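Local coordinates for Ig domain protein, group 2 domain protein (Shewanella frigidimarina, PDB 6BG8) that forms the C-terminal, probably ice-binding, domain of an adhesin that attaches its bacterium to ice and inhibits ice-crystal growth, at residues G36-A41 / A86-S91; A46-G51 / G55-L60; A103-P108 / V128-A133. All coordinates share one frame; numbering follows the deposited sequence.

Contact 1 of 3, residues G36-A41 / A86-S91; sequences GILDQA and AFINQS
Ile88 and Ser91, one helical turn apart on the helix 84-103, receive the side chain of Leu38 and the carbonyls of Ile37, the last residue of strand 34-37, and Leu38, the first residue beyond it. The two branches of Ile88 divide the work. Ile88 CG2 comes up against the backbone of Leu38, 3.4 Å from Leu38 O, while Ile88 CD1 lies 3.8 Å from Ile37 O. The division follows from the torsions: with chi1 at -65° CG2 stands anti to the backbone N of Ile88, and a bent chi2 of -68° turns CD1 off toward the preceding peptide instead of extending the chain. Leu38 answers with one branch. Its CG is beside its own backbone N, and Leu38 CD2 reaches the helix, 3.9 Å from Ser91 CB and a looser 4.2 Å from Ile88 CG2. Ser91 thus offers carbon to the leucine and keeps its hydroxyl for the helix: Ser91 OG donates to Phe87 O at 3.1 Å, from the opposite face of that carbonyl to the regular helical bond from Ser91 N. The same OG lies above one face of the Phe87 ring, offset toward its rim, and that ring meets Tyr66 edge-to-face. No hydrogen bond joins the two segments. Polar attachment comes from the next residue of the helix, Arg92, which donates to Leu38 O and forms a salt bridge with Asp39. Ile88 and Leu38 pack the first turns of the long helix against the end of a solenoid strand; a long helix lying alongside a beta-solenoid is characteristic of the DUF3494 ice-binding fold.

Contact 2 of 3, residues A46-G51 / G55-L60; sequences AGFTPG and GEFDEL
Thr49 and Glu59 form a two-pronged polar match. Thr49 N donates to Glu59 OE1 at 2.8 Å, on the syn side but 24° out of the carboxylate plane, and Thr49 OG1 donates to the syn lone pair of Glu59 OE2 at 2.7 Å. A bend at chi2 of Glu59 (79°) folds the carboxylate back to meet both groups. OE2 also accepts from a water that in turn donates to Gly47 O, so each carboxylate oxygen has a partner and the water links Glu59 to the carbonyl of Gly47. The carbonyl of Thr49 is met by backbone: Asp58 N donates to Thr49 O at 2.8 Å, and Phe57 CA makes a CA-H...O contact with that oxygen. Farther along, Gly51 N reaches Glu56 O at 2.9 Å, beside a CA-H...O contact from Pro50. These bonds flank the single bridge between Pro50 and Phe57. A second water donates to both Pro50 O and Asp58 OD2, while Glu56 turns its carboxylate to Asn53 N within the intervening loop. Beneath the polar layer, Phe48 CB sits over the centre of the Phe57 ring, 3.5 Å from its centroid. The two ring planes are only 13° from parallel but slid apart, so the methylene, and not ring overlap, occupies that face. The two arms belong to the single loop that connects strand 45-46 to strand 60-61. Phe48 reaches inward to Ile22 and Thr24 of strand 21-24 and Ile30 of strand 29-31; both phenylalanines touch Leu35 of strand 34-37, and Phe57 meets Tyr45 edge-to-face.

Contact 3 of 3, residues A103-P108 / V128-A133; sequences AADPNP and VYKTAA
Lys130 lays CD and CE against one face of the Asp105 carboxylate. The closest approach is Lys130 CD to Asp105 OD1, 3.6 Å, with Lys130 CD almost as near to Asp105 CG, at 3.7 Å; Lys130 CE lies over the CB side of the aspartate. The lysine is extended from CB to CE and then bends at its last torsion, chi4 58°, which carries the ammonium past the carboxylate. Lys130 NZ consequently ends 5.2 Å from Asp105 OD1 and donates at 2.9 Å to a water, which itself donates to Ala103 O at the end of helix 84-103. Asp105 OD1 takes its hydrogen bond from outside the pair, at Thr112 OG1 on the neighbouring strand. Two residues earlier on the strand and two later in the loop, Val128 meets Asn107 by carbon alone. Val128 CG2, the branch beside its backbone N, touches Asn107 CB at 3.6 Å. The amide of Asn107 is directed to other partners, bonding through ND2 to Leu4 O and through OD1 to Asn109 N; Pro3 rests on both Asn107 and Val128. The cis peptide before Pro106 lies between the two touching loop residues, Asp105 and Asn107, whose side chains both start toward the strand. The chemistry is therefore one of opposite charges near each other without a salt bridge: any electrostatic attraction between Asp105 and Lys130 is probably modest, and the direct contact with strand 127-131 is carbon packing, with one water bridging Lys130 to the helix end, while the amide of Asn107 is engaged by Leu4 and Asn109.

How the contacts relate
Contacts 1 and 3 lie near the two ends of helix 84-103: contact 1 seats its first turns on the end of strand 34-37 and the residue after it, and contact 3 ties the loop that leaves it to strand 127-131. Burial falls from one to the other. Contact 1 is wholly buried and aliphatic across its segments; contact 3 is partly buried, mixing carbon packing with a water bridge. Contact 2 is a surface contact, formed within the chain between the two segments of contact 1 and placed across the domain's centre from contact 3, about 36 Å between centres. Joining two arms of one loop through a single beta bridge, it alone has direct hydrogen bonds between its segments.

Contact 1 of 3, residues G36-A41 / A86-S91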
loop_
_atom_site.group_PDB
_atom_site.type_symbol
_atom_site.label_atom_id
_atom_site.label_comp_id
_atom_site.label_asym_id
_atom_site.label_seq_id
_atom_site.Cartn_x
_atom_site.Cartn_y
_atom_site.Cartn_z
ATOM N N GLY A 36 0.457 9.090 -6.772
ATOM C CA GLY A 36 1.680 9.833 -6.983
ATOM C C GLY A 36 2.780 9.019 -7.619
ATOM O O GLY A 36 2.929 7.831 -7.316
ATOM N N ILE A 37 3.541 9.653 -8.516
ATOM C CA ILE A 37 4.791 9.124 -9.042
ATOM C C ILE A 37 5.896 10.078 -8.603
ATOM O O ILE A 37 5.766 11.298 -8.762
ATOM C CB ILE A 37 4.755 8.982 -10.578
ATOM C CG1 ILE A 37 3.637 8.013 -10.995
ATOM C CG2 ILE A 37 6.103 8.527 -11.095
ATOM C CD1 ILE A 37 3.398 7.942 -12.512
ATOM N N LEU A 38 6.961 9.530 -8.016
ATOM C CA LEU A 38 7.963 10.367 -7.363
ATOM C C LEU A 38 9.145 10.724 -8.252
ATOM O O LEU A 38 9.712 11.812 -8.093
ATOM C CB LEU A 38 8.510 9.670 -6.109
ATOM C CG LEU A 38 7.524 9.344 -4.983
ATOM C CD1 LEU A 38 8.180 8.405 -3.984
ATOM C CD2 LEU A 38 7.023 10.595 -4.266
ATOM N N ASP A 39 9.557 9.831 -9.158
ATOM C CA ASP A 39 10.853 9.984 -9.811
ATOM C C ASP A 39 10.760 9.898 -11.327
ATOM O O ASP A 39 11.783 9.678 -11.983
ATOM C CB ASP A 39 11.851 8.942 -9.294
ATOM C CG ASP A 39 12.076 9.051 -7.802
ATOM O OD1 ASP A 39 12.516 10.128 -7.354
ATOM O OD2 ASP A 39 11.801 8.066 -7.091
ATOM N N GLN A 40 9.561 10.059 -11.888
ATOM C CA GLN A 40 9.366 10.161 -13.332
ATOM C C GLN A 40 8.206 11.113 -13.600
ATOM O O GLN A 40 7.427 11.445 -12.705
ATOM C CB GLN A 40 9.087 8.803 -13.990
ATOM C CG GLN A 40 10.182 7.744 -13.837
ATOM C CD GLN A 40 11.421 8.003 -14.700
ATOM O OE1 GLN A 40 11.491 8.989 -15.431
ATOM N NE2 GLN A 40 12.405 7.110 -14.607
ATOM N N ALA A 41 8.099 11.553 -14.852
ATOM C CA ALA A 41 7.051 12.486 -15.253
ATOM C C ALA A 41 5.683 11.794 -15.335
ATOM O O ALA A 41 5.566 10.570 -15.308
ATOM C CB ALA A 41 7.391 13.120 -16.600
ATOM N N ALA A 86 8.498 20.542 -4.277
ATOM C CA ALA A 86 8.629 20.435 -2.825
ATOM C C ALA A 86 7.658 19.407 -2.259
ATOM O O ALA A 86 7.990 18.688 -1.308
ATOM C CB ALA A 86 8.405 21.796 -2.171
ATOM N N PHE A 87 6.452 19.324 -2.825
ATOM C CA PHE A 87 5.485 18.327 -2.364
ATOM C C PHE A 87 5.987 16.918 -2.643
ATOM O O PHE A 87 5.889 16.031 -1.783
ATOM C CB PHE A 87 4.135 18.564 -3.042
ATOM C CG PHE A 87 3.178 17.400 -2.948
ATOM C CD1 PHE A 87 2.630 17.030 -1.728
ATOM C CD2 PHE A 87 2.823 16.682 -4.085
ATOM C CE1 PHE A 87 1.748 15.963 -1.641
ATOM C CE2 PHE A 87 1.935 15.616 -4.007
ATOM C CZ PHE A 87 1.400 15.254 -2.776
ATOM N N ILE A 88 6.534 16.700 -3.841
ATOM C CA ILE A 88 7.107 15.402 -4.179
ATOM C C ILE A 88 8.308 15.101 -3.285
ATOM O O ILE A 88 8.523 13.955 -2.872
ATOM C CB ILE A 88 7.490 15.369 -5.672
ATOM C CG1 ILE A 88 6.247 15.490 -6.586
ATOM C CG2 ILE A 88 8.351 14.134 -5.983
ATOM C CD1 ILE A 88 5.315 14.294 -6.552
ATOM N N ASN A 89 9.110 16.123 -2.971
ATOM C CA ASN A 89 10.289 15.908 -2.137
ATOM C C ASN A 89 9.907 15.385 -0.761
ATOM O O ASN A 89 10.515 14.433 -0.254
ATOM C CB ASN A 89 11.076 17.205 -1.997
ATOM C CG ASN A 89 11.856 17.524 -3.231
ATOM O OD1 ASN A 89 12.024 16.669 -4.107
ATOM N ND2 ASN A 89 12.340 18.755 -3.320
ATOM N N GLN A 90 8.921 16.021 -0.124
ATOM C CA GLN A 90 8.503 15.568 1.195
ATOM C C GLN A 90 7.866 14.194 1.118
ATOM O O GLN A 90 8.069 13.363 2.011
ATOM C CB GLN A 90 7.544 16.570 1.840
ATOM C CG GLN A 90 7.394 16.348 3.339
ATOM C CD GLN A 90 8.719 16.527 4.064
ATOM O OE1 GLN A 90 9.323 17.603 4.023
ATOM N NE2 GLN A 90 9.183 15.473 4.720
ATOM N N SER A 91 7.098 13.929 0.056
ATOM C CA SER A 91 6.501 12.610 -0.093
ATOM C C SER A 91 7.576 11.545 -0.254
ATOM O O SER A 91 7.497 10.475 0.363
ATOM C CB SER A 91 5.536 12.604 -1.281
ATOM O OG SER A 91 4.429 13.452 -1.015
#

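Contact 2 of 3, residues A46-G51 / G55-L60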
loop_
_atom_site.group_PDB
_atom_site.type_symbol
_atom_site.label_atom_id
_atom_site.label_comp_id
_atom_site.label_asym_id
_atom_site.label_seq_id
_atom_site.Cartn_x
_atom_site.Cartn_y
_atom_site.Cartn_z
ATOM N N ALA A 46 0.019 5.029 -16.835
ATOM C CA ALA A 46 -0.497 4.306 -17.995
ATOM C C ALA A 46 -1.852 3.692 -17.679
ATOM O O ALA A 46 -2.056 3.122 -16.602
ATOM C CB ALA A 46 0.473 3.210 -18.460
ATOM N N GLY A 47 -2.779 3.806 -18.633
ATOM C CA GLY A 47 -4.066 3.157 -18.540
ATOM C C GLY A 47 -5.165 3.994 -17.929
ATOM O O GLY A 47 -6.322 3.550 -17.918
ATOM N N PHE A 48 -4.848 5.181 -17.415
ATOM C CA PHE A 48 -5.831 6.028 -16.756
ATOM C C PHE A 48 -6.411 7.041 -17.737
ATOM O O PHE A 48 -5.846 7.316 -18.802
ATOM C CB PHE A 48 -5.207 6.752 -15.559
ATOM C CG PHE A 48 -4.745 5.828 -14.472
ATOM C CD1 PHE A 48 -5.634 5.383 -13.507
ATOM C CD2 PHE A 48 -3.426 5.389 -14.423
ATOM C CE1 PHE A 48 -5.214 4.524 -12.492
ATOM C CE2 PHE A 48 -2.998 4.528 -13.423
ATOM C CZ PHE A 48 -3.898 4.093 -12.453
ATOM N N THR A 49 -7.554 7.599 -17.360
ATOM C CA THR A 49 -8.297 8.530 -18.210
ATOM C C THR A 49 -8.366 9.902 -17.559
ATOM O O THR A 49 -9.143 10.083 -16.601
ATOM C CB THR A 49 -9.710 8.010 -18.453
ATOM O OG1 THR A 49 -9.647 6.636 -18.854
ATOM C CG2 THR A 49 -10.400 8.843 -19.528
ATOM N N PRO A 50 -7.598 10.889 -18.023
ATOM C CA PRO A 50 -7.687 12.232 -17.434
ATOM C C PRO A 50 -9.124 12.739 -17.415
ATOM O O PRO A 50 -9.875 12.591 -18.386
ATOM C CB PRO A 50 -6.793 13.079 -18.349
ATOM C CG PRO A 50 -5.777 12.106 -18.862
ATOM C CD PRO A 50 -6.538 10.803 -19.046
ATOM N N GLY A 51 -9.510 13.320 -16.287
ATOM C CA GLY A 51 -10.852 13.822 -16.095
ATOM C C GLY A 51 -10.984 15.284 -16.464
ATOM O O GLY A 51 -10.163 15.852 -17.190
ATOM N N GLY A 55 -5.319 16.771 -12.960
ATOM C CA GLY A 55 -4.970 15.854 -11.907
ATOM C C GLY A 55 -5.995 14.765 -11.684
ATOM O O GLY A 55 -5.652 13.711 -11.136
ATOM N N GLU A 56 -7.239 14.988 -12.107
ATOM C CA GLU A 56 -8.278 13.979 -11.971
ATOM C C GLU A 56 -8.080 12.852 -12.974
ATOM O O GLU A 56 -7.624 13.060 -14.102
ATOM C CB GLU A 56 -9.664 14.597 -12.175
ATOM C CG GLU A 56 -10.102 15.503 -11.055
ATOM C CD GLU A 56 -11.474 16.100 -11.289
ATOM O OE1 GLU A 56 -11.851 16.296 -12.462
ATOM O OE2 GLU A 56 -12.176 16.376 -10.297
ATOM N N PHE A 57 -8.427 11.645 -12.541
ATOM C CA PHE A 57 -8.598 10.496 -13.412
ATOM C C PHE A 57 -10.028 10.006 -13.246
ATOM O O PHE A 57 -10.558 10.016 -12.131
ATOM C CB PHE A 57 -7.641 9.351 -13.057
ATOM C CG PHE A 57 -6.202 9.578 -13.452
ATOM C CD1 PHE A 57 -5.863 10.278 -14.602
ATOM C CD2 PHE A 57 -5.182 9.037 -12.678
ATOM C CE1 PHE A 57 -4.523 10.458 -14.951
ATOM C CE2 PHE A 57 -3.848 9.206 -13.021
ATOM C CZ PHE A 57 -3.511 9.917 -14.148
ATOM N N ASP A 58 -10.647 9.556 -14.345
ATOM C CA ASP A 58 -12.007 9.030 -14.247
ATOM C C ASP A 58 -12.073 7.810 -13.337
ATOM O O ASP A 58 -13.112 7.545 -12.724
ATOM C CB ASP A 58 -12.539 8.670 -15.636
ATOM C CG ASP A 58 -12.948 9.880 -16.438
ATOM O OD1 ASP A 58 -12.968 10.995 -15.888
ATOM O OD2 ASP A 58 -13.252 9.708 -17.634
ATOM N N GLU A 59 -10.974 7.060 -13.242
ATOM C CA GLU A 59 -10.865 5.860 -12.422
ATOM C C GLU A 59 -10.713 6.160 -10.940
ATOM O O GLU A 59 -10.709 5.225 -10.129
ATOM C CB GLU A 59 -9.663 5.031 -12.884
ATOM C CG GLU A 59 -9.799 4.472 -14.300
ATOM C CD GLU A 59 -9.513 5.500 -15.394
ATOM O OE1 GLU A 59 -8.903 6.542 -15.089
ATOM O OE2 GLU A 59 -9.901 5.260 -16.562
ATOM N N LEU A 60 -10.591 7.429 -10.575
ATOM C CA LEU A 60 -10.176 7.833 -9.239
ATOM C C LEU A 60 -11.205 8.800 -8.674
ATOM O O LEU A 60 -11.464 9.851 -9.263
ATOM C CB LEU A 60 -8.789 8.483 -9.286
ATOM C CG LEU A 60 -8.249 9.115 -8.008
ATOM C CD1 LEU A 60 -8.063 8.040 -6.957
ATOM C CD2 LEU A 60 -6.920 9.819 -8.303
HETATM O O HOH W 1 -9.252 2.789 -17.437
HETATM O O HOH W 2 -12.472 11.747 -19.257
#

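Contact 3 of 3, residues A103-P108 / V128-A133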
loop_
_atom_site.group_PDB
_atom_site.type_symbol
_atom_site.label_atom_id
_atom_site.label_comp_id
_atom_site.label_asym_id
_atom_site.label_seq_id
_atom_site.Cartn_x
_atom_site.Cartn_y
_atom_site.Cartn_z
ATOM N N ALA A 103 10.942 -1.845 8.197
ATOM C CA ALA A 103 12.013 -2.804 7.949
ATOM C C ALA A 103 12.911 -3.025 9.159
ATOM O O ALA A 103 13.571 -4.068 9.241
ATOM C CB ALA A 103 12.865 -2.338 6.767
ATOM N N ALA A 104 12.950 -2.088 10.100
ATOM C CA ALA A 104 13.909 -2.175 11.193
ATOM C C ALA A 104 13.393 -3.108 12.281
ATOM O O ALA A 104 12.226 -3.050 12.665
ATOM C CB ALA A 104 14.186 -0.787 11.775
ATOM N N ASP A 105 14.269 -3.982 12.767
ATOM C CA ASP A 105 13.936 -4.932 13.813
ATOM C C ASP A 105 14.736 -4.632 15.076
ATOM O O ASP A 105 15.960 -4.440 14.996
ATOM C CB ASP A 105 14.233 -6.358 13.342
ATOM C CG ASP A 105 13.641 -7.406 14.260
ATOM O OD1 ASP A 105 12.397 -7.457 14.379
ATOM O OD2 ASP A 105 14.420 -8.170 14.861
ATOM N N PRO A 106 14.103 -4.608 16.261
ATOM C CA PRO A 106 12.676 -4.862 16.475
ATOM C C PRO A 106 11.856 -3.588 16.449
ATOM O O PRO A 106 12.424 -2.508 16.561
ATOM C CB PRO A 106 12.642 -5.471 17.878
ATOM C CG PRO A 106 13.749 -4.730 18.596
ATOM C CD PRO A 106 14.830 -4.466 17.539
ATOM N N ASN A 107 10.543 -3.730 16.335
ATOM C CA ASN A 107 9.643 -2.606 16.554
ATOM C C ASN A 107 9.941 -1.962 17.912
ATOM O O ASN A 107 10.306 -2.667 18.864
ATOM C CB ASN A 107 8.192 -3.097 16.485
ATOM C CG ASN A 107 7.184 -1.980 16.625
ATOM O OD1 ASN A 107 6.810 -1.604 17.734
ATOM N ND2 ASN A 107 6.730 -1.440 15.494
ATOM N N PRO A 108 9.809 -0.639 18.041
ATOM C CA PRO A 108 10.179 0.005 19.315
ATOM C C PRO A 108 9.372 -0.471 20.512
ATOM O O PRO A 108 9.893 -0.431 21.635
ATOM C CB PRO A 108 9.949 1.497 19.028
ATOM C CG PRO A 108 10.135 1.622 17.556
ATOM C CD PRO A 108 9.563 0.355 16.980
ATOM N N VAL A 128 4.224 -8.151 15.527
ATOM C CA VAL A 128 5.228 -7.962 14.484
ATOM C C VAL A 128 5.704 -9.336 14.054
ATOM O O VAL A 128 6.263 -10.083 14.870
ATOM C CB VAL A 128 6.421 -7.134 14.981
ATOM C CG1 VAL A 128 7.483 -7.025 13.871
ATOM C CG2 VAL A 128 5.965 -5.769 15.459
ATOM N N TYR A 129 5.516 -9.657 12.777
ATOM C CA TYR A 129 5.830 -10.976 12.243
ATOM C C TYR A 129 6.903 -10.833 11.178
ATOM O O TYR A 129 6.677 -10.189 10.147
ATOM C CB TYR A 129 4.567 -11.633 11.670
ATOM C CG TYR A 129 3.503 -11.851 12.712
ATOM C CD1 TYR A 129 2.563 -10.867 12.997
ATOM C CD2 TYR A 129 3.462 -13.025 13.455
ATOM C CE1 TYR A 129 1.596 -11.062 13.960
ATOM C CE2 TYR A 129 2.489 -13.230 14.423
ATOM C CZ TYR A 129 1.559 -12.241 14.671
ATOM O OH TYR A 129 0.596 -12.427 15.640
ATOM N N LYS A 130 8.066 -11.430 11.430
ATOM C CA LYS A 130 9.247 -11.245 10.594
ATOM C C LYS A 130 9.713 -12.578 10.026
ATOM O O LYS A 130 9.679 -13.605 10.714
ATOM C CB LYS A 130 10.377 -10.604 11.398
ATOM C CG LYS A 130 11.617 -10.263 10.581
ATOM C CD LYS A 130 12.672 -9.662 11.498
ATOM C CE LYS A 130 14.029 -9.524 10.804
ATOM N NZ LYS A 130 13.955 -8.684 9.572
ATOM N N THR A 131 10.129 -12.552 8.761
ATOM C CA THR A 131 10.832 -13.664 8.145
ATOM C C THR A 131 11.753 -13.091 7.086
ATOM O O THR A 131 11.466 -12.044 6.499
ATOM C CB THR A 131 9.890 -14.698 7.513
ATOM O OG1 THR A 131 10.661 -15.771 6.938
ATOM C CG2 THR A 131 9.047 -14.058 6.435
ATOM N N ALA A 132 12.868 -13.780 6.861
ATOM C CA ALA A 132 13.807 -13.401 5.815
ATOM C C ALA A 132 13.485 -14.054 4.472
ATOM O O ALA A 132 14.075 -13.670 3.451
ATOM C CB ALA A 132 15.235 -13.757 6.252
ATOM N N ALA A 133 12.544 -14.996 4.444
ATOM C CA ALA A 133 12.215 -15.735 3.235
ATOM C C ALA A 133 11.058 -15.053 2.506
ATOM O O ALA A 133 10.642 -13.948 2.861
ATOM C CB ALA A 133 11.890 -17.184 3.587
HETATM O O HOH W 3 12.219 -6.397 10.033
#